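Local coordinates for protein lysyl-trna-dependent l-ysyl-phosphatidylgycerol synthase (Bacillus licheniformis, PDB 4V36) that transfers lysine from lysyl-tRNA to the membrane lipid phosphatidylglycerol, a modification linked to bacterial resistance, at residues 9-22 against 40-54. Residues are numbered along the deposited sequence; the frame is centred on the assembly and turned at random.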
ATOM      1  N   GLU A   9      24.765 -10.993   7.910  1.00 68.64           N
ATOM      2  CA  GLU A   9      23.324 -11.186   7.813  1.00 67.82           C
ATOM      3  C   GLU A   9      22.852 -11.111   6.362  1.00 58.02           C
ATOM      4  O   GLU A   9      23.430 -10.395   5.544  1.00 51.68           O
ATOM      5  CB  GLU A   9      22.585 -10.150   8.666  1.00 77.10           C
ATOM      6  CG  GLU A   9      21.120 -10.477   8.906  1.00 84.34           C
ATOM      7  CD  GLU A   9      20.925 -11.838   9.550  1.00 91.70           C
ATOM      8  OE1 GLU A   9      21.670 -12.161  10.499  1.00 96.20           O
ATOM      9  OE2 GLU A   9      20.032 -12.587   9.101  1.00 88.77           O
ATOM     10  N   ILE A  10      21.798 -11.861   6.056  1.00 53.87           N
ATOM     11  CA  ILE A  10      21.260 -11.948   4.703  1.00 51.35           C
ATOM     12  C   ILE A  10      20.681 -10.614   4.226  1.00 44.98           C
ATOM     13  O   ILE A  10      20.096  -9.862   5.008  1.00 43.00           O
ATOM     14  CB  ILE A  10      20.175 -13.053   4.619  1.00 38.52           C
ATOM     15  CG1 ILE A  10      19.676 -13.235   3.182  1.00 40.07           C
ATOM     16  CG2 ILE A  10      19.020 -12.755   5.568  1.00 29.98           C
ATOM     17  CD1 ILE A  10      18.643 -14.331   3.032  1.00 43.73           C
ATOM     18  N   GLY A  11      20.870 -10.314   2.944  1.00 42.01           N
ATOM     19  CA  GLY A  11      20.299  -9.122   2.345  1.00 45.31           C
ATOM     20  C   GLY A  11      21.204  -7.908   2.410  1.00 49.69           C
ATOM     21  O   GLY A  11      22.272  -7.949   3.019  1.00 49.14           O
ATOM     22  N   GLU A  12      20.768  -6.823   1.776  1.00 46.78           N
ATOM     23  CA  GLU A  12      21.523  -5.576   1.763  1.00 35.42           C
ATOM     24  C   GLU A  12      20.834  -4.495   2.586  1.00 38.40           C
ATOM     25  O   GLU A  12      19.622  -4.538   2.798  1.00 34.91           O
ATOM     26  CB  GLU A  12      21.717  -5.076   0.330  1.00 37.42           C
ATOM     27  CG  GLU A  12      22.416  -6.050  -0.600  1.00 49.06           C
ATOM     28  CD  GLU A  12      22.559  -5.499  -2.006  1.00 55.63           C
ATOM     29  OE1 GLU A  12      22.205  -4.319  -2.221  1.00 53.29           O
ATOM     30  OE2 GLU A  12      23.022  -6.244  -2.897  1.00 63.03           O
ATOM     31  N   GLU A  13      21.620  -3.525   3.042  1.00 42.81           N
ATOM     32  CA  GLU A  13      21.088  -2.349   3.717  1.00 37.23           C
ATOM     33  C   GLU A  13      20.287  -1.520   2.717  1.00 38.31           C
ATOM     34  O   GLU A  13      20.701  -1.374   1.566  1.00 38.01           O
ATOM     35  CB  GLU A  13      22.227  -1.521   4.323  1.00 51.49           C
ATOM     36  CG  GLU A  13      21.809  -0.523   5.395  1.00 60.67           C
ATOM     37  CD  GLU A  13      21.557  -1.175   6.743  1.00 72.11           C
ATOM     38  OE1 GLU A  13      21.783  -2.397   6.870  1.00 74.78           O
ATOM     39  OE2 GLU A  13      21.137  -0.462   7.679  1.00 74.45           O
ATOM     40  N   PRO A  14      19.130  -0.988   3.143  1.00 40.64           N
ATOM     41  CA  PRO A  14      18.300  -0.167   2.254  1.00 37.43           C
ATOM     42  C   PRO A  14      19.028   1.073   1.739  1.00 40.24           C
ATOM     43  O   PRO A  14      19.416   1.935   2.527  1.00 46.45           O
ATOM     44  CB  PRO A  14      17.113   0.227   3.143  1.00 34.34           C
ATOM     45  CG  PRO A  14      17.572  -0.012   4.548  1.00 31.44           C
ATOM     46  CD  PRO A  14      18.502  -1.175   4.461  1.00 35.66           C
ATOM     47  N   ASP A  15      19.211   1.148   0.424  1.00 40.52           N
ATOM     48  CA  ASP A  15      19.879   2.283  -0.204  1.00 43.83           C
ATOM     49  C   ASP A  15      18.959   2.964  -1.214  1.00 51.18           C
ATOM     50  O   ASP A  15      18.663   2.400  -2.268  1.00 47.42           O
ATOM     51  CB  ASP A  15      21.173   1.835  -0.885  1.00 43.17           C
ATOM     52  CG  ASP A  15      21.911   2.983  -1.546  1.00 57.76           C
ATOM     53  OD1 ASP A  15      21.791   4.128  -1.064  1.00 65.65           O
ATOM     54  OD2 ASP A  15      22.614   2.740  -2.550  1.00 59.54           O
ATOM     55  N   PRO A  16      18.503   4.186  -0.888  1.00 56.05           N
ATOM     56  CA  PRO A  16      17.563   4.966  -1.702  1.00 51.27           C
ATOM     57  C   PRO A  16      18.043   5.216  -3.129  1.00 50.38           C
ATOM     58  O   PRO A  16      17.249   5.113  -4.063  1.00 54.73           O
ATOM     59  CB  PRO A  16      17.454   6.288  -0.935  1.00 53.44           C
ATOM     60  CG  PRO A  16      17.791   5.935   0.468  1.00 57.78           C
ATOM     61  CD  PRO A  16      18.846   4.877   0.367  1.00 54.97           C
ATOM     62  N   GLU A  17      19.322   5.541  -3.292  1.00 52.12           N
ATOM     63  CA  GLU A  17      19.870   5.845  -4.611  1.00 54.90           C
ATOM     64  C   GLU A  17      19.856   4.625  -5.525  1.00 50.93           C
ATOM     65  O   GLU A  17      19.460   4.714  -6.688  1.00 48.10           O
ATOM     66  CB  GLU A  17      21.295   6.386  -4.490  1.00 63.01           C
ATOM     67  CG  GLU A  17      21.943   6.714  -5.828  1.00 73.33           C
ATOM     68  CD  GLU A  17      23.369   7.205  -5.683  1.00 83.35           C
ATOM     69  OE1 GLU A  17      23.850   7.308  -4.536  1.00 88.36           O
ATOM     70  OE2 GLU A  17      24.008   7.489  -6.718  1.00 84.31           O
ATOM     71  N   LYS A  18      20.295   3.488  -4.996  1.00 46.09           N
ATOM     72  CA  LYS A  18      20.326   2.251  -5.767  1.00 39.58           C
ATOM     73  C   LYS A  18      18.913   1.777  -6.088  1.00 37.61           C
ATOM     74  O   LYS A  18      18.649   1.275  -7.181  1.00 42.35           O
ATOM     75  CB  LYS A  18      21.092   1.164  -5.009  1.00 42.31           C
ATOM     76  CG  LYS A  18      21.300  -0.117  -5.799  1.00 42.64           C
ATOM     77  CD  LYS A  18      22.103  -1.134  -5.004  1.00 42.11           C
ATOM     78  CE  LYS A  18      22.316  -2.414  -5.799  1.00 45.23           C
ATOM     79  NZ  LYS A  18      23.108  -3.419  -5.037  1.00 45.65           N
ATOM     80  N   LEU A  19      18.007   1.948  -5.131  1.00 30.09           N
ATOM     81  CA  LEU A  19      16.615   1.548  -5.311  1.00 36.72           C
ATOM     82  C   LEU A  19      15.924   2.392  -6.377  1.00 43.28           C
ATOM     83  O   LEU A  19      15.198   1.866  -7.221  1.00 39.55           O
ATOM     84  CB  LEU A  19      15.852   1.650  -3.989  1.00 32.70           C
ATOM     85  CG  LEU A  19      14.355   1.346  -4.070  1.00 27.33           C
ATOM     86  CD1 LEU A  19      14.122  -0.069  -4.562  1.00 22.40           C
ATOM     87  CD2 LEU A  19      13.684   1.564  -2.724  1.00 37.20           C
ATOM     88  N   GLU A  20      16.151   3.701  -6.328  1.00 46.63           N
ATOM     89  CA  GLU A  20      15.546   4.624  -7.283  1.00 42.58           C
ATOM     90  C   GLU A  20      16.001   4.316  -8.704  1.00 37.84           C
ATOM     91  O   GLU A  20      15.201   4.332  -9.639  1.00 49.23           O
ATOM     92  CB  GLU A  20      15.888   6.071  -6.926  1.00 50.63           C
ATOM     93  CG  GLU A  20      15.319   7.094  -7.895  1.00 59.93           C
ATOM     94  CD  GLU A  20      13.807   7.020  -7.997  1.00 71.30           C
ATOM     95  OE1 GLU A  20      13.136   7.047  -6.943  1.00 71.13           O
ATOM     96  OE2 GLU A  20      13.289   6.927  -9.131  1.00 74.63           O
ATOM     97  N   ALA A  21      17.290   4.036  -8.856  1.00 32.58           N
ATOM     98  CA  ALA A  21      17.850   3.699 -10.157  1.00 37.00           C
ATOM     99  C   ALA A  21      17.257   2.395 -10.677  1.00 45.09           C
ATOM    100  O   ALA A  21      16.917   2.286 -11.853  1.00 43.62           O
ATOM    101  CB  ALA A  21      19.365   3.601 -10.074  1.00 33.32           C
ATOM    102  N   PHE A  22      17.130   1.415  -9.789  1.00 43.38           N
ATOM    103  CA  PHE A  22      16.618   0.100 -10.156  1.00 44.15           C
ATOM    104  C   PHE A  22      15.167   0.156 -10.624  1.00 44.00           C
ATOM    105  O   PHE A  22      14.816  -0.431 -11.647  1.00 49.83           O
ATOM    106  CB  PHE A  22      16.743  -0.866  -8.972  1.00 38.86           C
ATOM    107  CG  PHE A  22      16.154  -2.227  -9.230  1.00 33.96           C
ATOM    108  CD1 PHE A  22      16.902  -3.213  -9.851  1.00 39.30           C
ATOM    109  CD2 PHE A  22      14.855  -2.522  -8.845  1.00 27.75           C
ATOM    110  CE1 PHE A  22      16.365  -4.465 -10.089  1.00 40.69           C
ATOM    111  CE2 PHE A  22      14.313  -3.771  -9.082  1.00 31.17           C
ATOM    112  CZ  PHE A  22      15.069  -4.744  -9.704  1.00 37.21           C
ATOM    113  N   LYS A  40      13.053  -1.761   5.495  1.00 25.75           N
ATOM    114  CA  LYS A  40      13.126  -3.095   4.911  1.00 26.30           C
ATOM    115  C   LYS A  40      14.487  -3.330   4.268  1.00 25.90           C
ATOM    116  O   LYS A  40      15.057  -2.425   3.659  1.00 22.55           O
ATOM    117  CB  LYS A  40      12.016  -3.292   3.877  1.00 20.81           C
ATOM    118  CG  LYS A  40      10.624  -3.408   4.473  1.00 27.28           C
ATOM    119  CD  LYS A  40       9.560  -3.391   3.391  1.00 25.35           C
ATOM    120  CE  LYS A  40       9.502  -2.037   2.705  1.00 26.05           C
ATOM    121  NZ  LYS A  40       9.166  -0.950   3.665  1.00 22.57           N
ATOM    122  N   ARG A  41      15.007  -4.545   4.411  1.00 25.95           N
ATOM    123  CA  ARG A  41      16.267  -4.910   3.777  1.00 26.78           C
ATOM    124  C   ARG A  41      16.030  -5.315   2.328  1.00 26.33           C
ATOM    125  O   ARG A  41      14.934  -5.741   1.965  1.00 20.68           O
ATOM    126  CB  ARG A  41      16.954  -6.043   4.543  1.00 27.21           C
ATOM    127  CG  ARG A  41      17.334  -5.682   5.971  1.00 36.83           C
ATOM    128  CD  ARG A  41      18.174  -6.774   6.616  1.00 40.68           C
ATOM    129  NE  ARG A  41      19.436  -6.983   5.911  1.00 43.26           N
ATOM    130  CZ  ARG A  41      20.551  -6.302   6.153  1.00 46.47           C
ATOM    131  NH1 ARG A  41      20.566  -5.358   7.085  1.00 44.20           N
ATOM    132  NH2 ARG A  41      21.653  -6.561   5.462  1.00 50.89           N
ATOM    133  N   PHE A  42      17.060  -5.177   1.501  1.00 30.18           N
ATOM    134  CA  PHE A  42      16.936  -5.477   0.080  1.00 30.32           C
ATOM    135  C   PHE A  42      17.767  -6.690  -0.317  1.00 37.11           C
ATOM    136  O   PHE A  42      18.849  -6.920   0.224  1.00 44.59           O
ATOM    137  CB  PHE A  42      17.350  -4.267  -0.761  1.00 24.81           C
ATOM    138  CG  PHE A  42      16.456  -3.072  -0.589  1.00 25.74           C
ATOM    139  CD1 PHE A  42      15.141  -3.224  -0.179  1.00 32.42           C
ATOM    140  CD2 PHE A  42      16.930  -1.795  -0.841  1.00 28.66           C
ATOM    141  CE1 PHE A  42      14.319  -2.127  -0.021  1.00 24.86           C
ATOM    142  CE2 PHE A  42      16.112  -0.694  -0.685  1.00 34.49           C
ATOM    143  CZ  PHE A  42      14.804  -0.860  -0.274  1.00 24.88           C
ATOM    144  N   PHE A  43      17.251  -7.467  -1.264  1.00 32.81           N
ATOM    145  CA  PHE A  43      17.984  -8.601  -1.810  1.00 27.73           C
ATOM    146  C   PHE A  43      17.954  -8.561  -3.333  1.00 30.77           C
ATOM    147  O   PHE A  43      16.964  -8.951  -3.953  1.00 34.23           O
ATOM    148  CB  PHE A  43      17.405  -9.923  -1.301  1.00 25.33           C
ATOM    149  CG  PHE A  43      18.191 -11.133  -1.727  1.00 32.68           C
ATOM    150  CD1 PHE A  43      19.247 -11.594  -0.959  1.00 37.52           C
ATOM    151  CD2 PHE A  43      17.875 -11.810  -2.895  1.00 32.16           C
ATOM    152  CE1 PHE A  43      19.973 -12.706  -1.347  1.00 40.54           C
ATOM    153  CE2 PHE A  43      18.598 -12.921  -3.289  1.00 39.74           C
ATOM    154  CZ  PHE A  43      19.648 -13.370  -2.513  1.00 38.20           C
ATOM    155  N   TYR A  44      19.038  -8.082  -3.930  1.00 34.47           N
ATOM    156  CA  TYR A  44      19.145  -8.035  -5.383  1.00 38.90           C
ATOM    157  C   TYR A  44      19.650  -9.365  -5.923  1.00 38.43           C
ATOM    158  O   TYR A  44      20.527  -9.992  -5.329  1.00 42.07           O
ATOM    159  CB  TYR A  44      20.073  -6.901  -5.821  1.00 32.35           C
ATOM    160  CG  TYR A  44      19.515  -5.519  -5.562  1.00 35.23           C
ATOM    161  CD1 TYR A  44      18.731  -4.878  -6.511  1.00 39.19           C
ATOM    162  CD2 TYR A  44      19.774  -4.856  -4.370  1.00 39.69           C
ATOM    163  CE1 TYR A  44      18.219  -3.614  -6.279  1.00 40.52           C
ATOM    164  CE2 TYR A  44      19.266  -3.593  -4.129  1.00 38.12           C
ATOM    165  CZ  TYR A  44      18.488  -2.977  -5.087  1.00 34.73           C
ATOM    166  OH  TYR A  44      17.981  -1.720  -4.853  1.00 32.09           O
ATOM    167  N   SER A  45      19.088  -9.794  -7.046  1.00 39.23           N
ATOM    168  CA  SER A  45      19.512 -11.033  -7.683  1.00 43.47           C
ATOM    169  C   SER A  45      20.891 -10.864  -8.309  1.00 51.74           C
ATOM    170  O   SER A  45      21.330  -9.743  -8.567  1.00 54.77           O
ATOM    171  CB  SER A  45      18.499 -11.470  -8.742  1.00 40.22           C
ATOM    172  OG  SER A  45      18.328 -10.469  -9.729  1.00 46.58           O
ATOM    173  N   SER A  46      21.570 -11.981  -8.548  1.00 57.28           N
ATOM    174  CA  SER A  46      22.888 -11.958  -9.174  1.00 61.59           C
ATOM    175  C   SER A  46      22.802 -11.403 -10.592  1.00 59.01           C
ATOM    176  O   SER A  46      23.760 -10.826 -11.106  1.00 59.27           O
ATOM    177  CB  SER A  46      23.499 -13.359  -9.187  1.00 69.19           C
ATOM    178  OG  SER A  46      22.658 -14.274  -9.867  1.00 74.40           O
ATOM    179  N   ASP A  47      21.643 -11.584 -11.218  1.00 58.69           N
ATOM    180  CA  ASP A  47      21.392 -11.051 -12.550  1.00 55.78           C
ATOM    181  C   ASP A  47      21.334  -9.526 -12.520  1.00 57.03           C
ATOM    182  O   ASP A  47      21.683  -8.861 -13.496  1.00 58.55           O
ATOM    183  CB  ASP A  47      20.089 -11.623 -13.113  1.00 59.50           C
ATOM    184  CG  ASP A  47      19.818 -11.175 -14.533  1.00 78.33           C
ATOM    185  OD1 ASP A  47      20.790 -10.929 -15.277  1.00 89.87           O
ATOM    186  OD2 ASP A  47      18.630 -11.071 -14.905  1.00 80.16           O
ATOM    187  N   GLY A  48      20.893  -8.979 -11.391  1.00 59.56           N
ATOM    188  CA  GLY A  48      20.795  -7.542 -11.226  1.00 59.32           C
ATOM    189  C   GLY A  48      19.545  -6.966 -11.863  1.00 58.31           C
ATOM    190  O   GLY A  48      19.449  -5.758 -12.084  1.00 59.87           O
ATOM    191  N   ASN A  49      18.584  -7.834 -12.160  1.00 53.31           N
ATOM    192  CA  ASN A  49      17.348  -7.415 -12.811  1.00 51.17           C
ATOM    193  C   ASN A  49      16.127  -7.532 -11.903  1.00 45.25           C
ATOM    194  O   ASN A  49      15.048  -7.046 -12.241  1.00 45.32           O
ATOM    195  CB  ASN A  49      17.117  -8.233 -14.084  1.00 56.72           C
ATOM    196  CG  ASN A  49      18.193  -8.007 -15.129  1.00 57.94           C
ATOM    197  OD1 ASN A  49      19.286  -7.533 -14.822  1.00 61.84           O
ATOM    198  ND2 ASN A  49      17.888  -8.351 -16.375  1.00 55.65           N
ATOM    199  N   ALA A  50      16.299  -8.174 -10.752  1.00 41.15           N
ATOM    200  CA  ALA A  50      15.185  -8.405  -9.837  1.00 33.59           C
ATOM    201  C   ALA A  50      15.543  -8.048  -8.397  1.00 36.00           C
ATOM    202  O   ALA A  50      16.716  -8.048  -8.019  1.00 42.28           O
ATOM    203  CB  ALA A  50      14.727  -9.849  -9.924  1.00 36.09           C
ATOM    204  N   LEU A  51      14.525  -7.750  -7.593  1.00 34.79           N
ATOM    205  CA  LEU A  51      14.739  -7.306  -6.220  1.00 33.86           C
ATOM    206  C   LEU A  51      13.663  -7.803  -5.257  1.00 32.70           C
ATOM    207  O   LEU A  51      12.470  -7.737  -5.551  1.00 27.27           O
ATOM    208  CB  LEU A  51      14.801  -5.778  -6.169  1.00 34.86           C
ATOM    209  CG  LEU A  51      14.806  -5.142  -4.779  1.00 36.10           C
ATOM    210  CD1 LEU A  51      16.064  -5.522  -4.014  1.00 47.69           C
ATOM    211  CD2 LEU A  51      14.670  -3.633  -4.880  1.00 40.92           C
ATOM    212  N   ILE A  52      14.097  -8.295  -4.101  1.00 26.29           N
ATOM    213  CA  ILE A  52      13.182  -8.707  -3.045  1.00 19.87           C
ATOM    214  C   ILE A  52      13.355  -7.838  -1.801  1.00 26.73           C
ATOM    215  O   ILE A  52      14.449  -7.748  -1.241  1.00 30.97           O
ATOM    216  CB  ILE A  52      13.382 -10.187  -2.665  1.00 23.93           C
ATOM    217  CG1 ILE A  52      12.760 -11.095  -3.726  1.00 23.76           C
ATOM    218  CG2 ILE A  52      12.768 -10.481  -1.304  1.00 17.29           C
ATOM    219  CD1 ILE A  52      12.816 -12.567  -3.375  1.00 22.70           C
ATOM    220  N   GLN A  53      12.273  -7.192  -1.382  1.00 20.43           N
ATOM    221  CA  GLN A  53      12.278  -6.397  -0.160  1.00 26.60           C
ATOM    222  C   GLN A  53      11.672  -7.207   0.980  1.00 22.92           C
ATOM    223  O   GLN A  53      10.654  -7.873   0.799  1.00 24.65           O
ATOM    224  CB  GLN A  53      11.506  -5.093  -0.358  1.00 24.87           C
ATOM    225  CG  GLN A  53      11.952  -4.290  -1.565  1.00 30.57           C
ATOM    226  CD  GLN A  53      11.182  -2.994  -1.722  1.00 36.05           C
ATOM    227  OE1 GLN A  53      10.584  -2.493  -0.768  1.00 30.13           O
ATOM    228  NE2 GLN A  53      11.191  -2.444  -2.931  1.00 30.37           N
ATOM    229  N   PHE A  54      12.292  -7.149   2.153  1.00 17.95           N
ATOM    230  CA  PHE A  54      11.847  -7.973   3.269  1.00 22.69           C
ATOM    231  C   PHE A  54      12.223  -7.395   4.626  1.00 18.70           C
ATOM    232  O   PHE A  54      12.984  -6.432   4.719  1.00 19.35           O
ATOM    233  CB  PHE A  54      12.423  -9.386   3.140  1.00 18.34           C
ATOM    234  CG  PHE A  54      13.919  -9.445   3.275  1.00 20.98           C
ATOM    235  CD1 PHE A  54      14.738  -9.157   2.194  1.00 24.57           C
ATOM    236  CD2 PHE A  54      14.507  -9.793   4.479  1.00 27.86           C
ATOM    237  CE1 PHE A  54      16.115  -9.211   2.314  1.00 28.23           C
ATOM    238  CE2 PHE A  54      15.883  -9.848   4.607  1.00 28.53           C
ATOM    239  CZ  PHE A  54      16.688  -9.557   3.521  1.00 25.21           C
TER
HETATM  240  O   HOH W   1      19.361  -0.652  -2.753  1.00 47.07           O
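Y44 lies under the extended side chain of K18, whose CE sits over one ring face, 3.8 Å from the ring centroid, while L51 CD1 covers the opposite face. The contact packs the N-terminal arm and the start of helix 16-25 against the β-hairpin 41-44/50-54 at the margin of the central sheet, in a domain of the acetyltransferase (GNAT) clan. K18 NZ stays off-centre above the ring in a cation-pi contact and ends in a salt bridge to E12 OE1, on that oxygen's syn side; the ring edge of Y44 meets the same carboxylate. Y44 also points an edge at the face of F22 in a T-shaped pair, planes at 78°. F22, with CG anti to the backbone N (chi1 176°), sets its CZ against the N49 and A50 backbone and packs CE2 on L51 CB at 3.6 Å. L19 divides its methyls, CD1 meeting L51 CD2 and CD2 the CZ corner of F42; P14 CB lies over one face of the F42 ring. Along the strand edge the arm adds a single antiparallel bridge, E12 with F42, a hydrogen-bonded pair in which F42 N donates to E12 O at 2.9 Å. R41, bent at chi3 (62°), turns its guanidinium back onto the arm: NE bonds to I10 O at 3.1 Å, NH2 bonds weakly to G11 O, and NH1 forms a salt bridge with E13 OE1 whose hydrogen bond is weak. On R41's face of the hairpin, F43 and F54 meet F81 of helix 74-87. One water links the phenol to the helix start, 2.7 Å from Y44 OH and donating to D15 O.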